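Local atomic coordinates of uncharacterized protein GEBA250068378 (Sulfurospirillum deleyianum, PDB entry 3NKG), a protein that is of unknown function but carries a DUF5625 domain related to galactose-binding-like beta-sandwiches, so it may bind a ligand such as a carbohydrate. Residues 48-53 and 159-164. Residues are numbered along the deposited sequence; the frame is centred on the assembly and turned at random.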
loop_
_atom_site.group_PDB
_atom_site.type_symbol
_atom_site.label_atom_id
_atom_site.label_comp_id
_atom_site.label_asym_id
_atom_site.label_seq_id
_atom_site.Cartn_x
_atom_site.Cartn_y
_atom_site.Cartn_z
ATOM N N GLY A 48 1.851 -19.636 11.700
ATOM C CA GLY A 48 1.206 -18.337 11.636
ATOM C C GLY A 48 2.309 -17.297 11.714
ATOM O O GLY A 48 2.066 -16.085 11.787
ATOM N N LEU A 49 3.543 -17.789 11.690
ATOM C CA LEU A 49 4.696 -16.939 11.893
ATOM C C LEU A 49 4.859 -15.889 10.799
ATOM O O LEU A 49 5.196 -14.741 11.082
ATOM C CB LEU A 49 5.960 -17.781 12.019
ATOM C CG LEU A 49 7.296 -17.031 11.973
ATOM C CD1 LEU A 49 7.408 -15.950 13.062
ATOM C CD2 LEU A 49 8.446 -18.024 12.065
ATOM N N ASP A 50 4.640 -16.279 9.547
ATOM C CA ASP A 50 4.851 -15.351 8.443
ATOM C C ASP A 50 3.859 -14.183 8.562
ATOM O O ASP A 50 4.220 -13.029 8.352
ATOM C CB ASP A 50 4.748 -16.069 7.103
ATOM C CG ASP A 50 5.262 -15.223 5.941
ATOM O OD1 ASP A 50 6.424 -14.788 6.004
ATOM O OD2 ASP A 50 4.499 -14.998 4.963
ATOM N N GLY A 51 2.620 -14.503 8.927
ATOM C CA GLY A 51 1.591 -13.513 9.177
ATOM C C GLY A 51 2.007 -12.511 10.241
ATOM O O GLY A 51 1.811 -11.293 10.073
ATOM N N LYS A 52 2.587 -13.005 11.333
ATOM C CA LYS A 52 3.060 -12.118 12.397
ATOM C C LYS A 52 4.212 -11.220 11.949
ATOM O O LYS A 52 4.298 -10.075 12.369
ATOM C CB LYS A 52 3.489 -12.897 13.634
ATOM C CG LYS A 52 2.365 -13.500 14.438
ATOM C CD LYS A 52 2.950 -14.246 15.635
ATOM C CE LYS A 52 1.873 -14.953 16.442
ATOM N NZ LYS A 52 1.255 -16.074 15.670
ATOM N N ARG A 53 5.105 -11.724 11.107
ATOM C CA ARG A 53 6.208 -10.871 10.663
ATOM C C ARG A 53 5.671 -9.766 9.779
ATOM O O ARG A 53 6.154 -8.637 9.829
ATOM C CB ARG A 53 7.263 -11.646 9.893
ATOM C CG ARG A 53 7.851 -12.813 10.648
ATOM C CD ARG A 53 8.982 -13.409 9.836
ATOM N NE ARG A 53 9.910 -14.154 10.670
ATOM C CZ ARG A 53 10.124 -15.458 10.557
ATOM N NH1 ARG A 53 9.473 -16.157 9.632
ATOM N NH2 ARG A 53 10.994 -16.059 11.360
ATOM N N ILE A 159 12.505 -9.172 0.711
ATOM C CA ILE A 159 13.178 -9.950 -0.315
ATOM C C ILE A 159 12.375 -11.232 -0.607
ATOM O O ILE A 159 12.014 -11.962 0.311
ATOM C CB ILE A 159 14.625 -10.318 0.105
ATOM C CG1 ILE A 159 15.507 -9.066 0.166
ATOM C CG2 ILE A 159 15.225 -11.321 -0.870
ATOM C CD1 ILE A 159 16.926 -9.364 0.778
ATOM N N GLY A 160 12.109 -11.502 -1.879
ATOM C CA GLY A 160 11.360 -12.687 -2.262
ATOM C C GLY A 160 9.858 -12.626 -1.961
ATOM O O GLY A 160 9.132 -13.590 -2.208
ATOM N N ARG A 161 9.371 -11.505 -1.434
ATOM C CA ARG A 161 7.969 -11.453 -1.060
ATOM C C ARG A 161 7.178 -10.719 -2.117
ATOM O O ARG A 161 7.586 -9.664 -2.579
ATOM C CB ARG A 161 7.767 -10.812 0.317
ATOM C CG ARG A 161 6.286 -10.629 0.675
ATOM C CD ARG A 161 6.070 -10.112 2.101
ATOM N NE ARG A 161 6.872 -10.817 3.108
ATOM C CZ ARG A 161 6.505 -11.932 3.743
ATOM N NH1 ARG A 161 7.322 -12.465 4.651
ATOM N NH2 ARG A 161 5.339 -12.527 3.483
ATOM N N LYS A 162 6.043 -11.279 -2.507
ATOM C CA LYS A 162 5.157 -10.597 -3.446
ATOM C C LYS A 162 4.346 -9.504 -2.759
ATOM O O LYS A 162 3.769 -9.719 -1.682
ATOM C CB LYS A 162 4.248 -11.590 -4.171
ATOM C CG LYS A 162 4.939 -12.300 -5.324
ATOM C CD LYS A 162 4.242 -13.594 -5.695
ATOM C CE LYS A 162 5.262 -14.670 -6.100
ATOM N NZ LYS A 162 4.638 -16.002 -6.424
ATOM N N VAL A 163 4.343 -8.332 -3.389
ATOM C CA VAL A 163 3.556 -7.182 -2.968
ATOM C C VAL A 163 2.875 -6.595 -4.224
ATOM O O VAL A 163 3.519 -6.463 -5.267
ATOM C CB VAL A 163 4.461 -6.106 -2.354
ATOM C CG1 VAL A 163 3.667 -4.837 -2.079
ATOM C CG2 VAL A 163 5.163 -6.627 -1.096
ATOM N N ASP A 164 1.583 -6.278 -4.125
ATOM C CA ASP A 164 0.840 -5.648 -5.222
ATOM C C ASP A 164 0.504 -4.206 -4.865
ATOM O O ASP A 164 0.025 -3.926 -3.758
ATOM C CB ASP A 164 -0.488 -6.372 -5.468
ATOM C CG ASP A 164 -0.313 -7.693 -6.178
ATOM O OD1 ASP A 164 0.613 -7.808 -7.007
ATOM O OD2 ASP A 164 -1.111 -8.612 -5.920
#
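Asp50 and Arg161 hold their backbones well apart, with CA of Asp50 10.7 Å from CA of Arg161, the closest CA pair between the first turn of helix 49-58 and the loop leading into strand 163-169. The long Arg161 chain covers most of that gap, and the short Asp50 side chain comes from the opposite direction. Arg161 runs extended from CB to CD, CG anti to the backbone N (chi1 175°), then bends at chi3 to present the end of its guanidinium. NH1 of Arg161 donates to OD1 of Asp50 at 2.8 Å, and NH2 of Arg161 to OD2 of Asp50 at 3.0 Å. This is an end-on, bidentate salt bridge with both bonds nearly straight. The oxygens are approached on their syn sides and lie almost in the guanidinium plane, but a modest twist leaves the nitrogens 21° out of the carboxylate plane. In the fold, the pair ties the helix to the start of strand 163-169, an inner strand between 7-11 and 30-38 in one of two four-stranded antiparallel sheets, consistent with a galactose-binding-domain-like beta-sandwich. The segment following strand 30-38 joins in: OD2 of Asp50 also accepts from the backbone N of His41, and NH2 of Arg161 also donates to the carbonyl O of Ala39. An alanine in place of Asp50 would probably leave the Arg161 charge without its carboxylate mate and the His41 amide without this acceptor, setting the guanidinium freer to turn. At the helix start, Gly48 occupies the N-cap position, and the backbone N of Asp50 is bonded to OD1 of Asp46.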